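Local coordinates for protein dermonecrotic toxin (Pasteurella multocida, PDB 2EBF) that acts as a dermonecrotic, strongly mitogenic toxin that induces bone resorption and is associated with progressive atrophic rhinitis in pigs, at residues V212-Y226 and L287-V299. Sequence-based numbering, arbitrary orientation.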
ATOM      1  N   VAL A 212      16.594  11.806  31.981  1.00 41.89           N
ATOM      2  CA  VAL A 212      17.018  10.568  31.314  1.00 42.02           C
ATOM      3  C   VAL A 212      18.378  10.742  30.615  1.00 42.19           C
ATOM      4  O   VAL A 212      19.124   9.777  30.428  1.00 41.82           O
ATOM      5  CB  VAL A 212      15.945  10.076  30.298  1.00 42.27           C
ATOM      6  CG1 VAL A 212      16.353   8.756  29.672  1.00 42.67           C
ATOM      7  CG2 VAL A 212      14.600   9.901  30.982  1.00 42.51           C
ATOM      8  N   PHE A 213      18.694  11.979  30.242  1.00 42.55           N
ATOM      9  CA  PHE A 213      19.978  12.289  29.616  1.00 43.42           C
ATOM     10  C   PHE A 213      21.158  12.142  30.572  1.00 43.95           C
ATOM     11  O   PHE A 213      22.290  11.931  30.138  1.00 43.95           O
ATOM     12  CB  PHE A 213      19.958  13.693  29.023  1.00 43.26           C
ATOM     13  CG  PHE A 213      19.221  13.784  27.728  1.00 43.61           C
ATOM     14  CD1 PHE A 213      19.752  13.223  26.570  1.00 43.42           C
ATOM     15  CD2 PHE A 213      17.995  14.435  27.657  1.00 43.81           C
ATOM     16  CE1 PHE A 213      19.070  13.303  25.361  1.00 43.74           C
ATOM     17  CE2 PHE A 213      17.307  14.524  26.450  1.00 43.31           C
ATOM     18  CZ  PHE A 213      17.846  13.955  25.302  1.00 43.42           C
ATOM     19  N   ASP A 214      20.882  12.250  31.870  1.00 44.68           N
ATOM     20  CA  ASP A 214      21.913  12.130  32.899  1.00 45.60           C
ATOM     21  C   ASP A 214      22.139  10.673  33.282  1.00 46.42           C
ATOM     22  O   ASP A 214      23.110  10.346  33.965  1.00 46.55           O
ATOM     23  CB  ASP A 214      21.531  12.952  34.128  1.00 45.19           C
ATOM     24  CG  ASP A 214      21.294  14.413  33.800  1.00 45.19           C
ATOM     25  OD1 ASP A 214      21.860  14.908  32.801  1.00 44.80           O
ATOM     26  OD2 ASP A 214      20.537  15.070  34.540  1.00 44.79           O
ATOM     27  N   LYS A 215      21.239   9.805  32.830  1.00 47.38           N
ATOM     28  CA  LYS A 215      21.328   8.379  33.114  1.00 48.44           C
ATOM     29  C   LYS A 215      22.294   7.656  32.180  1.00 48.75           C
ATOM     30  O   LYS A 215      22.717   6.535  32.470  1.00 48.80           O
ATOM     31  CB  LYS A 215      19.943   7.727  33.042  1.00 48.71           C
ATOM     32  CG  LYS A 215      19.189   7.661  34.371  1.00 50.23           C
ATOM     33  CD  LYS A 215      18.485   8.972  34.716  1.00 52.94           C
ATOM     34  CE  LYS A 215      17.324   8.737  35.684  1.00 54.10           C
ATOM     35  NZ  LYS A 215      16.784  10.019  36.228  1.00 55.37           N
ATOM     36  N   ILE A 216      22.638   8.295  31.063  1.00 49.34           N
ATOM     37  CA  ILE A 216      23.511   7.674  30.061  1.00 50.02           C
ATOM     38  C   ILE A 216      24.991   7.732  30.459  1.00 50.65           C
ATOM     39  O   ILE A 216      25.399   8.588  31.245  1.00 50.63           O
ATOM     40  CB  ILE A 216      23.298   8.259  28.632  1.00 49.92           C
ATOM     41  CG1 ILE A 216      23.655   9.744  28.583  1.00 49.60           C
ATOM     42  CG2 ILE A 216      21.859   8.009  28.162  1.00 49.81           C
ATOM     43  CD1 ILE A 216      23.879  10.281  27.188  1.00 49.35           C
ATOM     44  N   GLN A 217      25.773   6.812  29.899  1.00 51.41           N
ATOM     45  CA  GLN A 217      27.180   6.621  30.265  1.00 52.23           C
ATOM     46  C   GLN A 217      28.088   7.816  29.949  1.00 52.23           C
ATOM     47  O   GLN A 217      28.920   8.200  30.778  1.00 52.35           O
ATOM     48  CB  GLN A 217      27.718   5.352  29.596  1.00 52.53           C
ATOM     49  CG  GLN A 217      29.042   4.851  30.160  1.00 54.16           C
ATOM     50  CD  GLN A 217      29.338   3.410  29.773  1.00 55.87           C
ATOM     51  OE1 GLN A 217      28.428   2.587  29.639  1.00 56.42           O
ATOM     52  NE2 GLN A 217      30.619   3.098  29.600  1.00 56.64           N
ATOM     53  N   THR A 218      27.925   8.395  28.761  1.00 52.10           N
ATOM     54  CA  THR A 218      28.797   9.472  28.287  1.00 52.05           C
ATOM     55  C   THR A 218      28.496  10.814  28.963  1.00 52.07           C
ATOM     56  O   THR A 218      27.349  11.269  28.992  1.00 52.01           O
ATOM     57  CB  THR A 218      28.731   9.619  26.742  1.00 52.02           C
ATOM     58  OG1 THR A 218      28.944   8.341  26.127  1.00 51.97           O
ATOM     59  CG2 THR A 218      29.785  10.603  26.231  1.00 51.93           C
ATOM     60  N   ASN A 219      29.540  11.426  29.517  1.00 52.05           N
ATOM     61  CA  ASN A 219      29.447  12.766  30.080  1.00 52.09           C
ATOM     62  C   ASN A 219      29.838  13.795  29.031  1.00 52.14           C
ATOM     63  O   ASN A 219      30.982  14.254  28.988  1.00 51.98           O
ATOM     64  CB  ASN A 219      30.339  12.905  31.316  1.00 52.07           C
ATOM     65  CG  ASN A 219      29.832  12.108  32.500  1.00 52.37           C
ATOM     66  OD1 ASN A 219      28.632  12.083  32.786  1.00 52.03           O
ATOM     67  ND2 ASN A 219      30.752  11.459  33.206  1.00 52.83           N
ATOM     68  N   TYR A 220      28.876  14.148  28.185  1.00 52.19           N
ATOM     69  CA  TYR A 220      29.101  15.132  27.133  1.00 52.19           C
ATOM     70  C   TYR A 220      29.478  16.509  27.705  1.00 52.19           C
ATOM     71  O   TYR A 220      30.051  17.348  27.004  1.00 51.89           O
ATOM     72  CB  TYR A 220      27.881  15.222  26.209  1.00 52.22           C
ATOM     73  CG  TYR A 220      27.593  13.948  25.437  1.00 52.07           C
ATOM     74  CD1 TYR A 220      26.646  13.038  25.889  1.00 52.04           C
ATOM     75  CD2 TYR A 220      28.271  13.656  24.249  1.00 52.32           C
ATOM     76  CE1 TYR A 220      26.378  11.866  25.185  1.00 52.33           C
ATOM     77  CE2 TYR A 220      28.009  12.487  23.536  1.00 52.18           C
ATOM     78  CZ  TYR A 220      27.059  11.598  24.010  1.00 52.40           C
ATOM     79  OH  TYR A 220      26.791  10.439  23.315  1.00 52.24           O
ATOM     80  N   TRP A 221      29.171  16.717  28.983  1.00 52.19           N
ATOM     81  CA  TRP A 221      29.451  17.982  29.671  1.00 52.34           C
ATOM     82  C   TRP A 221      30.931  18.166  30.024  1.00 52.37           C
ATOM     83  O   TRP A 221      31.388  19.295  30.247  1.00 52.24           O
ATOM     84  CB  TRP A 221      28.563  18.131  30.914  1.00 52.39           C
ATOM     85  CG  TRP A 221      28.601  16.956  31.847  1.00 52.61           C
ATOM     86  CD1 TRP A 221      27.883  15.796  31.741  1.00 52.45           C
ATOM     87  CD2 TRP A 221      29.392  16.830  33.036  1.00 52.72           C
ATOM     88  NE1 TRP A 221      28.180  14.957  32.788  1.00 52.39           N
ATOM     89  CE2 TRP A 221      29.104  15.565  33.596  1.00 52.53           C
ATOM     90  CE3 TRP A 221      30.319  17.663  33.681  1.00 52.66           C
ATOM     91  CZ2 TRP A 221      29.709  15.112  34.771  1.00 52.58           C
ATOM     92  CZ3 TRP A 221      30.920  17.213  34.849  1.00 52.38           C
ATOM     93  CH2 TRP A 221      30.614  15.948  35.380  1.00 52.68           C
ATOM     94  N   GLU A 222      31.670  17.058  30.060  1.00 52.46           N
ATOM     95  CA  GLU A 222      33.104  17.078  30.344  1.00 52.75           C
ATOM     96  C   GLU A 222      33.937  17.440  29.112  1.00 52.85           C
ATOM     97  O   GLU A 222      35.072  17.909  29.238  1.00 52.75           O
ATOM     98  CB  GLU A 222      33.546  15.735  30.929  1.00 52.70           C
ATOM     99  CG  GLU A 222      32.953  15.472  32.313  1.00 53.06           C
ATOM    100  CD  GLU A 222      33.424  14.180  32.957  1.00 53.17           C
ATOM    101  OE1 GLU A 222      33.761  13.217  32.235  1.00 53.57           O
ATOM    102  OE2 GLU A 222      33.443  14.129  34.204  1.00 54.18           O
ATOM    103  N   LEU A 223      33.354  17.235  27.930  1.00 52.91           N
ATOM    104  CA  LEU A 223      34.012  17.498  26.647  1.00 52.94           C
ATOM    105  C   LEU A 223      34.549  18.937  26.502  1.00 52.75           C
ATOM    106  O   LEU A 223      33.905  19.894  26.948  1.00 52.64           O
ATOM    107  CB  LEU A 223      33.068  17.138  25.479  1.00 53.00           C
ATOM    108  CG  LEU A 223      32.972  15.690  24.948  1.00 53.34           C
ATOM    109  CD1 LEU A 223      34.320  15.161  24.448  1.00 53.73           C
ATOM    110  CD2 LEU A 223      32.371  14.708  25.953  1.00 53.94           C
ATOM    111  N   PRO A 224      35.738  19.087  25.883  1.00 52.73           N
ATOM    112  CA  PRO A 224      36.413  20.384  25.741  1.00 52.67           C
ATOM    113  C   PRO A 224      35.546  21.522  25.184  1.00 52.76           C
ATOM    114  O   PRO A 224      35.717  22.674  25.594  1.00 52.64           O
ATOM    115  CB  PRO A 224      37.559  20.072  24.775  1.00 52.68           C
ATOM    116  CG  PRO A 224      37.852  18.640  25.003  1.00 52.69           C
ATOM    117  CD  PRO A 224      36.531  17.995  25.285  1.00 52.70           C
ATOM    118  N   ALA A 225      34.621  21.195  24.280  1.00 52.71           N
ATOM    119  CA  ALA A 225      33.799  22.198  23.591  1.00 52.97           C
ATOM    120  C   ALA A 225      32.832  22.987  24.483  1.00 53.14           C
ATOM    121  O   ALA A 225      32.372  24.064  24.096  1.00 53.20           O
ATOM    122  CB  ALA A 225      33.041  21.558  22.426  1.00 52.93           C
ATOM    123  N   TYR A 226      32.532  22.458  25.668  1.00 53.43           N
ATOM    124  CA  TYR A 226      31.508  23.043  26.540  1.00 53.71           C
ATOM    125  C   TYR A 226      32.049  23.523  27.889  1.00 54.04           C
ATOM    126  O   TYR A 226      31.296  23.679  28.857  1.00 54.09           O
ATOM    127  CB  TYR A 226      30.365  22.043  26.734  1.00 53.77           C
ATOM    128  CG  TYR A 226      29.874  21.478  25.425  1.00 53.55           C
ATOM    129  CD1 TYR A 226      29.044  22.229  24.595  1.00 53.68           C
ATOM    130  CD2 TYR A 226      30.268  20.207  24.998  1.00 53.13           C
ATOM    131  CE1 TYR A 226      28.601  21.727  23.384  1.00 53.80           C
ATOM    132  CE2 TYR A 226      29.828  19.691  23.780  1.00 53.52           C
ATOM    133  CZ  TYR A 226      28.994  20.461  22.981  1.00 53.79           C
ATOM    134  OH  TYR A 226      28.553  19.975  21.773  1.00 54.40           O
ATOM    135  N   LEU A 287      29.979  21.236  16.666  1.00 44.99           N
ATOM    136  CA  LEU A 287      29.742  19.900  17.198  1.00 45.14           C
ATOM    137  C   LEU A 287      28.329  19.714  17.753  1.00 44.94           C
ATOM    138  O   LEU A 287      27.850  18.589  17.848  1.00 44.95           O
ATOM    139  CB  LEU A 287      30.791  19.560  18.268  1.00 45.26           C
ATOM    140  CG  LEU A 287      31.069  18.078  18.576  1.00 45.77           C
ATOM    141  CD1 LEU A 287      31.700  17.347  17.380  1.00 46.11           C
ATOM    142  CD2 LEU A 287      31.947  17.940  19.820  1.00 46.54           C
ATOM    143  N   TYR A 288      27.664  20.824  18.072  1.00 44.79           N
ATOM    144  CA  TYR A 288      26.472  20.829  18.938  1.00 44.53           C
ATOM    145  C   TYR A 288      25.284  19.965  18.490  1.00 44.18           C
ATOM    146  O   TYR A 288      24.688  19.274  19.323  1.00 43.87           O
ATOM    147  CB  TYR A 288      26.011  22.264  19.238  1.00 45.03           C
ATOM    148  CG  TYR A 288      27.141  23.243  19.492  1.00 45.83           C
ATOM    149  CD1 TYR A 288      28.246  22.887  20.265  1.00 46.22           C
ATOM    150  CD2 TYR A 288      27.096  24.530  18.965  1.00 46.72           C
ATOM    151  CE1 TYR A 288      29.288  23.787  20.492  1.00 46.49           C
ATOM    152  CE2 TYR A 288      28.127  25.441  19.188  1.00 46.68           C
ATOM    153  CZ  TYR A 288      29.219  25.064  19.952  1.00 46.44           C
ATOM    154  OH  TYR A 288      30.246  25.965  20.169  1.00 46.25           O
ATOM    155  N   PRO A 289      24.930  19.998  17.186  1.00 43.77           N
ATOM    156  CA  PRO A 289      23.817  19.145  16.763  1.00 43.10           C
ATOM    157  C   PRO A 289      24.186  17.678  16.886  1.00 42.66           C
ATOM    158  O   PRO A 289      23.340  16.863  17.249  1.00 42.73           O
ATOM    159  CB  PRO A 289      23.623  19.520  15.286  1.00 43.12           C
ATOM    160  CG  PRO A 289      24.329  20.824  15.108  1.00 43.46           C
ATOM    161  CD  PRO A 289      25.478  20.769  16.053  1.00 43.66           C
ATOM    162  N   PHE A 290      25.446  17.360  16.595  1.00 42.25           N
ATOM    163  CA  PHE A 290      25.952  15.994  16.676  1.00 42.33           C
ATOM    164  C   PHE A 290      25.936  15.485  18.119  1.00 42.14           C
ATOM    165  O   PHE A 290      25.540  14.346  18.375  1.00 42.05           O
ATOM    166  CB  PHE A 290      27.350  15.894  16.046  1.00 42.46           C
ATOM    167  CG  PHE A 290      27.936  14.507  16.055  1.00 43.13           C
ATOM    168  CD1 PHE A 290      29.023  14.205  16.872  1.00 44.64           C
ATOM    169  CD2 PHE A 290      27.406  13.503  15.254  1.00 44.25           C
ATOM    170  CE1 PHE A 290      29.571  12.917  16.890  1.00 45.00           C
ATOM    171  CE2 PHE A 290      27.943  12.213  15.265  1.00 44.70           C
ATOM    172  CZ  PHE A 290      29.029  11.920  16.084  1.00 44.04           C
ATOM    173  N   THR A 291      26.350  16.344  19.051  1.00 41.83           N
ATOM    174  CA  THR A 291      26.289  16.042  20.480  1.00 41.57           C
ATOM    175  C   THR A 291      24.846  15.756  20.894  1.00 41.37           C
ATOM    176  O   THR A 291      24.567  14.740  21.535  1.00 41.46           O
ATOM    177  CB  THR A 291      26.871  17.202  21.326  1.00 41.55           C
ATOM    178  OG1 THR A 291      28.201  17.504  20.877  1.00 40.95           O
ATOM    179  CG2 THR A 291      26.906  16.838  22.815  1.00 41.79           C
ATOM    180  N   PHE A 292      23.944  16.656  20.505  1.00 41.13           N
ATOM    181  CA  PHE A 292      22.514  16.528  20.776  1.00 41.13           C
ATOM    182  C   PHE A 292      21.944  15.202  20.260  1.00 40.84           C
ATOM    183  O   PHE A 292      21.240  14.497  20.986  1.00 40.94           O
ATOM    184  CB  PHE A 292      21.765  17.720  20.169  1.00 41.23           C
ATOM    185  CG  PHE A 292      20.268  17.589  20.210  1.00 41.97           C
ATOM    186  CD1 PHE A 292      19.551  17.991  21.337  1.00 42.34           C
ATOM    187  CD2 PHE A 292      19.570  17.067  19.117  1.00 42.14           C
ATOM    188  CE1 PHE A 292      18.161  17.872  21.382  1.00 42.73           C
ATOM    189  CE2 PHE A 292      18.180  16.946  19.148  1.00 42.07           C
ATOM    190  CZ  PHE A 292      17.473  17.349  20.282  1.00 42.61           C
ATOM    191  N   PHE A 293      22.271  14.866  19.015  1.00 40.70           N
ATOM    192  CA  PHE A 293      21.760  13.661  18.367  1.00 40.27           C
ATOM    193  C   PHE A 293      22.426  12.404  18.919  1.00 40.45           C
ATOM    194  O   PHE A 293      21.774  11.369  19.078  1.00 40.12           O
ATOM    195  CB  PHE A 293      21.947  13.763  16.843  1.00 40.16           C
ATOM    196  CG  PHE A 293      21.231  12.689  16.055  1.00 39.59           C
ATOM    197  CD1 PHE A 293      21.943  11.849  15.201  1.00 39.10           C
ATOM    198  CD2 PHE A 293      19.849  12.524  16.158  1.00 39.07           C
ATOM    199  CE1 PHE A 293      21.291  10.860  14.461  1.00 39.25           C
ATOM    200  CE2 PHE A 293      19.187  11.528  15.420  1.00 38.34           C
ATOM    201  CZ  PHE A 293      19.911  10.699  14.577  1.00 38.38           C
ATOM    202  N   SER A 294      23.720  12.504  19.224  1.00 40.51           N
ATOM    203  CA  SER A 294      24.481  11.389  19.801  1.00 40.88           C
ATOM    204  C   SER A 294      23.908  10.905  21.134  1.00 41.13           C
ATOM    205  O   SER A 294      23.881   9.700  21.400  1.00 41.08           O
ATOM    206  CB  SER A 294      25.952  11.778  19.989  1.00 40.83           C
ATOM    207  OG  SER A 294      26.579  11.960  18.735  1.00 40.99           O
ATOM    208  N   MET A 295      23.459  11.840  21.968  1.00 41.53           N
ATOM    209  CA  MET A 295      22.873  11.459  23.250  1.00 42.28           C
ATOM    210  C   MET A 295      21.419  11.035  23.149  1.00 41.45           C
ATOM    211  O   MET A 295      20.971  10.223  23.953  1.00 41.84           O
ATOM    212  CB  MET A 295      23.087  12.506  24.350  1.00 42.39           C
ATOM    213  CG  MET A 295      22.593  13.911  24.096  1.00 42.99           C
ATOM    214  SD  MET A 295      23.394  14.955  25.339  1.00 44.82           S
ATOM    215  CE  MET A 295      22.844  16.586  24.862  1.00 43.17           C
ATOM    216  N   LEU A 296      20.688  11.569  22.172  1.00 40.92           N
ATOM    217  CA  LEU A 296      19.369  11.016  21.835  1.00 40.19           C
ATOM    218  C   LEU A 296      19.489   9.530  21.547  1.00 39.84           C
ATOM    219  O   LEU A 296      18.711   8.723  22.062  1.00 39.36           O
ATOM    220  CB  LEU A 296      18.757  11.708  20.620  1.00 40.26           C
ATOM    221  CG  LEU A 296      17.981  13.015  20.767  1.00 40.36           C
ATOM    222  CD1 LEU A 296      17.395  13.372  19.414  1.00 40.54           C
ATOM    223  CD2 LEU A 296      16.875  12.904  21.803  1.00 40.90           C
ATOM    224  N   GLN A 297      20.479   9.179  20.728  1.00 39.25           N
ATOM    225  CA  GLN A 297      20.713   7.794  20.344  1.00 39.16           C
ATOM    226  C   GLN A 297      21.207   6.949  21.517  1.00 38.89           C
ATOM    227  O   GLN A 297      20.939   5.751  21.572  1.00 38.58           O
ATOM    228  CB  GLN A 297      21.677   7.716  19.158  1.00 39.09           C
ATOM    229  CG  GLN A 297      21.086   8.268  17.861  1.00 39.12           C
ATOM    230  CD  GLN A 297      22.038   8.181  16.687  1.00 39.89           C
ATOM    231  OE1 GLN A 297      21.822   7.399  15.757  1.00 41.73           O
ATOM    232  NE2 GLN A 297      23.102   8.978  16.723  1.00 39.99           N
ATOM    233  N   GLU A 298      21.931   7.573  22.449  1.00 38.71           N
ATOM    234  CA  GLU A 298      22.344   6.867  23.666  1.00 38.66           C
ATOM    235  C   GLU A 298      21.160   6.602  24.581  1.00 37.84           C
ATOM    236  O   GLU A 298      21.023   5.493  25.108  1.00 38.00           O
ATOM    237  CB  GLU A 298      23.465   7.601  24.408  1.00 38.92           C
ATOM    238  CG  GLU A 298      24.824   7.348  23.778  1.00 40.99           C
ATOM    239  CD  GLU A 298      25.999   7.634  24.699  1.00 42.67           C
ATOM    240  OE1 GLU A 298      25.819   7.705  25.939  1.00 43.63           O
ATOM    241  OE2 GLU A 298      27.117   7.774  24.158  1.00 44.53           O
ATOM    242  N   VAL A 299      20.303   7.608  24.755  1.00 37.14           N
ATOM    243  CA  VAL A 299      19.051   7.437  25.503  1.00 36.68           C
ATOM    244  C   VAL A 299      18.191   6.331  24.887  1.00 36.60           C
ATOM    245  O   VAL A 299      17.614   5.516  25.610  1.00 36.01           O
ATOM    246  CB  VAL A 299      18.246   8.761  25.605  1.00 36.77           C
ATOM    247  CG1 VAL A 299      16.847   8.513  26.168  1.00 36.91           C
ATOM    248  CG2 VAL A 299      18.977   9.763  26.482  1.00 36.50           C
TER
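Tyr220 lies against helix 288-300, its ring spanning from Thr291 to Glu298. Tyr220 CE1 rests on Met295 CB at 3.5 Å, and its CD2 meets Thr291 CG2. Thr218 CG2 covers one ring face, over its centre, while Ile216 CD1 reaches the ring edge in plane. The phenol oxygen ends at the carboxylate of Glu298, where Tyr220 OH gives a weak hydrogen bond to Glu298 OE2 at 2.8 Å. Glu298 OE2 also accepts from Thr218 OG1 at 2.7 Å, on its syn lone pair, and the two hydroxyl donors probably favour the ionised acid. Beyond CG the Glu298 chain runs extended, and its OE1 lies against Ile216 CD1. The segment 212-226 belongs to the irregular linker between strand 205-207 and helix 234-248 in the C2 region of the toxin, and it drapes along about three turns of the helix; ND2 of Asn234, at the start of helix 234-248, hydrogen-bonds to the carbonyl oxygens of Phe213 and Thr218. Toward Val299, Phe213 packs with CD1 against Val299 CG2 at 3.5 Å and CZ against Leu296 CD2 at the ring edge, with Leu261 of strand 260-263 also touching it. Between the two rings runs Met295: with chi1 at 57° its CG packs against Phe213 CE1 and CD1, and its sulfur makes oblique Met-aromatic contacts with both rings, Met295 SD lying 4.5 Å from the Tyr220 centroid. Near the helix start, Tyr226 OH and Thr291 OG1 share a 2.7 Å hydrogen bond, and the Tyr226 and Tyr288 rings meet rim to rim, planes at 52°.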